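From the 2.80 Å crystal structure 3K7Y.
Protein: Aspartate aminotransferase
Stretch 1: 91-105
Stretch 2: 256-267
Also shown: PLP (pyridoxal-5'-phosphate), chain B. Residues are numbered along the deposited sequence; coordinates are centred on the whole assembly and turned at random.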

# COMPACT_ATOMS: atom_id res chain seq x y z
N LYS A 91 8.07 30.05 -1.34
CA LYS A 91 9.43 30.16 -0.80
C LYS A 91 10.04 28.76 -0.60
O LYS A 91 11.25 28.57 -0.70
CB LYS A 91 9.41 30.90 0.55
CG LYS A 91 9.14 32.42 0.51
CD LYS A 91 10.44 33.22 0.39
CE LYS A 91 10.38 34.56 1.11
NZ LYS A 91 9.59 35.59 0.40
N TYR A 92 9.17 27.78 -0.31
CA TYR A 92 9.56 26.42 0.02
C TYR A 92 9.79 25.52 -1.19
O TYR A 92 10.76 24.77 -1.21
CB TYR A 92 8.49 25.77 0.90
CG TYR A 92 8.45 26.19 2.36
CD1 TYR A 92 7.34 25.89 3.16
CD2 TYR A 92 9.52 26.87 2.95
CE1 TYR A 92 7.30 26.26 4.51
CE2 TYR A 92 9.49 27.23 4.30
CZ TYR A 92 8.37 26.93 5.07
OH TYR A 92 8.33 27.28 6.40
N ILE A 93 8.91 25.60 -2.18
CA ILE A 93 8.94 24.69 -3.33
C ILE A 93 10.21 24.80 -4.18
O ILE A 93 10.99 23.84 -4.26
CB ILE A 93 7.69 24.85 -4.24
CG1 ILE A 93 6.43 24.48 -3.47
CG2 ILE A 93 7.81 23.98 -5.47
CD1 ILE A 93 5.13 24.72 -4.23
N GLU A 94 10.43 25.95 -4.81
CA GLU A 94 11.57 26.10 -5.74
C GLU A 94 12.94 26.18 -5.03
O GLU A 94 13.98 26.11 -5.69
CB GLU A 94 11.35 27.26 -6.73
CG GLU A 94 11.94 28.64 -6.35
CD GLU A 94 11.19 29.32 -5.21
OE1 GLU A 94 11.02 28.71 -4.12
OE2 GLU A 94 10.78 30.50 -5.39
N ASP A 95 12.92 26.31 -3.70
CA ASP A 95 14.14 26.22 -2.89
C ASP A 95 14.42 24.80 -2.39
O ASP A 95 15.27 24.59 -1.50
CB ASP A 95 14.06 27.18 -1.70
CG ASP A 95 14.30 28.62 -2.10
OD1 ASP A 95 14.23 28.92 -3.31
OD2 ASP A 95 14.56 29.44 -1.20
N LYS A 96 13.70 23.84 -2.98
CA LYS A 96 13.80 22.41 -2.67
C LYS A 96 13.84 22.13 -1.17
O LYS A 96 14.72 21.41 -0.68
CB LYS A 96 15.03 21.78 -3.37
CG LYS A 96 14.82 21.41 -4.85
CD LYS A 96 15.15 22.58 -5.79
CE LYS A 96 15.64 22.10 -7.16
NZ LYS A 96 14.59 21.39 -7.95
N LYS A 97 12.89 22.71 -0.44
CA LYS A 97 12.84 22.56 1.01
C LYS A 97 11.79 21.54 1.46
O LYS A 97 11.79 21.10 2.61
CB LYS A 97 12.64 23.91 1.72
CG LYS A 97 13.81 24.92 1.54
CD LYS A 97 14.24 25.60 2.86
CE LYS A 97 13.06 26.20 3.65
NZ LYS A 97 13.37 26.43 5.10
N ILE A 98 10.91 21.14 0.54
CA ILE A 98 9.91 20.12 0.86
C ILE A 98 10.31 18.76 0.33
O ILE A 98 10.63 18.60 -0.85
CB ILE A 98 8.52 20.44 0.30
CG1 ILE A 98 8.06 21.82 0.76
CG2 ILE A 98 7.53 19.40 0.76
CD1 ILE A 98 7.24 22.53 -0.29
N CYS A 99 10.28 17.78 1.23
CA CYS A 99 10.43 16.39 0.86
C CYS A 99 9.05 15.79 0.82
O CYS A 99 8.38 15.68 1.85
CB CYS A 99 11.28 15.65 1.88
SG CYS A 99 11.07 13.86 1.81
N THR A 100 8.61 15.42 -0.37
CA THR A 100 7.31 14.79 -0.53
C THR A 100 7.44 13.41 -1.14
O THR A 100 8.39 13.12 -1.87
CB THR A 100 6.32 15.67 -1.31
OG1 THR A 100 5.67 14.89 -2.33
CG2 THR A 100 7.04 16.85 -1.98
N ILE A 101 6.46 12.55 -0.83
CA ILE A 101 6.47 11.13 -1.17
C ILE A 101 5.06 10.65 -1.49
O ILE A 101 4.10 11.14 -0.90
CB ILE A 101 7.06 10.34 0.00
CG1 ILE A 101 8.53 10.07 -0.28
CG2 ILE A 101 6.31 9.02 0.28
CD1 ILE A 101 9.34 9.90 0.96
N GLN A 102 4.93 9.72 -2.43
CA GLN A 102 3.61 9.20 -2.81
C GLN A 102 3.19 8.07 -1.86
O GLN A 102 3.94 7.11 -1.67
CB GLN A 102 3.63 8.68 -4.25
CG GLN A 102 2.33 8.01 -4.70
CD GLN A 102 2.41 7.39 -6.10
OE1 GLN A 102 3.07 7.91 -7.00
NE2 GLN A 102 1.71 6.27 -6.28
N CYS A 103 1.99 8.16 -1.28
CA CYS A 103 1.56 7.12 -0.38
C CYS A 103 0.28 6.46 -0.84
O CYS A 103 -0.27 6.81 -1.89
CB CYS A 103 1.37 7.68 1.01
SG CYS A 103 2.87 8.45 1.62
N ILE A 104 -0.21 5.52 -0.05
CA ILE A 104 -1.43 4.81 -0.37
C ILE A 104 -2.62 5.54 0.28
O ILE A 104 -3.16 5.13 1.32
CB ILE A 104 -1.27 3.34 0.02
CG1 ILE A 104 -0.20 2.74 -0.87
CG2 ILE A 104 -2.52 2.55 -0.23
CD1 ILE A 104 0.66 1.76 -0.13
N GLY A 105 -3.02 6.64 -0.35
CA GLY A 105 -4.10 7.46 0.15
C GLY A 105 -3.64 8.27 1.36
O GLY A 105 -2.47 8.19 1.75
N GLU A 256 -8.43 4.02 -5.76
CA GLU A 256 -7.09 4.16 -6.32
C GLU A 256 -6.05 4.32 -5.22
O GLU A 256 -4.85 4.05 -5.41
CB GLU A 256 -7.06 5.35 -7.27
CG GLU A 256 -7.09 5.04 -8.78
CD GLU A 256 -7.49 3.61 -9.14
OE1 GLU A 256 -6.68 2.68 -8.91
OE2 GLU A 256 -8.59 3.44 -9.70
N ARG A 257 -6.53 4.74 -4.05
CA ARG A 257 -5.72 5.05 -2.86
C ARG A 257 -4.66 6.09 -3.16
O ARG A 257 -3.47 5.87 -2.87
CB ARG A 257 -5.10 3.79 -2.26
CG ARG A 257 -6.01 2.57 -2.26
CD ARG A 257 -7.27 2.78 -1.42
NE ARG A 257 -6.93 3.09 -0.04
CZ ARG A 257 -7.05 4.29 0.52
NH1 ARG A 257 -7.52 5.34 -0.17
NH2 ARG A 257 -6.69 4.44 1.79
N ALA A 258 -5.06 7.22 -3.75
CA ALA A 258 -4.09 8.30 -4.06
C ALA A 258 -3.84 9.23 -2.85
O ALA A 258 -4.80 9.85 -2.32
CB ALA A 258 -4.53 9.10 -5.28
N GLY A 259 -2.59 9.30 -2.40
CA GLY A 259 -2.21 10.20 -1.30
C GLY A 259 -0.76 10.66 -1.33
O GLY A 259 0.09 10.06 -2.00
N ALA A 260 -0.46 11.72 -0.58
CA ALA A 260 0.90 12.22 -0.49
C ALA A 260 1.29 12.60 0.94
O ALA A 260 0.42 12.81 1.77
CB ALA A 260 1.07 13.39 -1.42
N LEU A 261 2.59 12.70 1.21
CA LEU A 261 3.14 13.13 2.50
C LEU A 261 4.15 14.26 2.28
O LEU A 261 5.15 14.05 1.60
CB LEU A 261 3.88 11.97 3.18
CG LEU A 261 3.98 11.75 4.70
CD1 LEU A 261 5.27 11.02 5.11
CD2 LEU A 261 3.81 13.04 5.52
N HIS A 262 3.90 15.44 2.85
CA HIS A 262 4.85 16.54 2.72
C HIS A 262 5.51 16.88 4.05
O HIS A 262 4.83 17.11 5.05
CB HIS A 262 4.17 17.78 2.16
CG HIS A 262 3.40 17.51 0.90
ND1 HIS A 262 4.01 17.39 -0.33
CD2 HIS A 262 2.08 17.31 0.69
CE1 HIS A 262 3.09 17.13 -1.25
NE2 HIS A 262 1.91 17.08 -0.66
N ILE A 263 6.84 16.88 4.05
CA ILE A 263 7.61 17.29 5.23
C ILE A 263 8.51 18.46 4.88
O ILE A 263 9.29 18.39 3.92
CB ILE A 263 8.44 16.14 5.84
CG1 ILE A 263 7.52 15.01 6.31
CG2 ILE A 263 9.30 16.65 7.01
CD1 ILE A 263 8.24 13.77 6.70
N VAL A 264 8.40 19.53 5.66
CA VAL A 264 9.13 20.77 5.40
C VAL A 264 10.48 20.71 6.12
O VAL A 264 10.53 20.48 7.33
CB VAL A 264 8.29 22.02 5.81
CG1 VAL A 264 9.15 23.27 5.91
CG2 VAL A 264 7.14 22.26 4.83
N CYS A 265 11.55 20.90 5.36
CA CYS A 265 12.92 20.74 5.87
C CYS A 265 13.76 22.03 5.91
O CYS A 265 13.62 22.89 5.05
CB CYS A 265 13.67 19.67 5.06
SG CYS A 265 12.87 18.06 5.03
N LYS A 266 14.63 22.13 6.90
CA LYS A 266 15.53 23.28 7.08
C LYS A 266 16.36 23.63 5.82
O LYS A 266 16.32 24.77 5.34
CB LYS A 266 16.44 23.06 8.29
CG LYS A 266 15.73 23.19 9.65
CD LYS A 266 16.45 22.43 10.80
CE LYS A 266 18.01 22.50 10.74
NZ LYS A 266 18.60 23.88 10.76
N ASN A 267 17.08 22.65 5.28
CA ASN A 267 17.89 22.88 4.08
C ASN A 267 17.78 21.78 3.03
O ASN A 267 17.25 20.70 3.28
CB ASN A 267 19.35 23.16 4.45
CG ASN A 267 19.98 22.06 5.29
OD1 ASN A 267 19.78 20.88 5.03
ND2 ASN A 267 20.74 22.45 6.31
N1 PLP B . -8.03 12.00 7.13
C2 PLP B . -9.35 12.33 7.21
C2A PLP B . -9.74 13.44 8.11
C3 PLP B . -10.29 11.64 6.45
O3 PLP B . -11.61 11.99 6.51
C4 PLP B . -9.88 10.60 5.62
C4A PLP B . -10.90 9.99 4.71
O4A PLP B . -11.03 10.43 3.56
C5 PLP B . -8.51 10.26 5.52
C6 PLP B . -7.60 10.97 6.30
C5A PLP B . -7.96 9.12 4.65
O4P PLP B . -8.36 9.10 3.29
P PLP B . -7.97 7.86 2.34
O1P PLP B . -7.86 8.28 0.90
O2P PLP B . -9.08 6.84 2.37
O3P PLP B . -6.64 7.31 2.81

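Residues 98-104 and 258-264 form neighbouring antiparallel strands, and the two stretches bury 889 Å² between them. Backbone hydrogen bonds are the main tie. Cys-99 and Ile-263 exchange a pair, N to O and O to N, each 2.9 Å. Ile-101 and Leu-261 exchange another: Ile-101 N to Leu-261 O is 3.1 Å and Leu-261 N to Ile-101 O is 3.0 Å. Cys-103 N donates to Gly-259 O at 2.8 Å, but the return bond from Gly-259 N to Cys-103 O is weak at 3.4 Å. The ladder runs one step past the strands, where Cys-265 N donates to Lys-97 O at 2.8 Å. Between these pairs, CA-H...O contacts fill in, the shortest from Thr-100 CA to Leu-261 O at 3.1 Å.

Side chains alternate between two faces. Ile-98, Thr-100, Gln-102, Ala-260, His-262 and Val-264 share one. There Val-264 CG1 lies over the face of the Tyr-92 ring, 3.8 Å from CE1, and Val-264 CG2 meets Ile-98 CG1 at 4.2 Å. His-262 ND1 comes within 3.0 Å of Thr-100 CB, a tight contact. The other face carries Cys-99, Ile-101, Cys-103, Leu-261 and Ile-263. Cys-103 SG packs on Leu-261 CB at 4.0 Å. These mostly apolar residues suit a buried sheet.

Glycines serve the tight end. A CB on Gly-259 would clash with Gly-105 C, and one on Gly-105 with Arg-257 NH1. Gly-105 also has a positive phi, which favours glycine.

Charged groups lie near both ends. Arg-257 places its guanidinium with one face under Ile-104 O and binds the PLP phosphate: NH1 donates to O1P at 3.1 Å, NH2 to O3P at 3.0 Å. At the more exposed end, Lys-97 NZ makes a weak hydrogen bond to Lys-266 O at 3.4 Å, while its CD lies 3.3 Å from that same Lys-266 O.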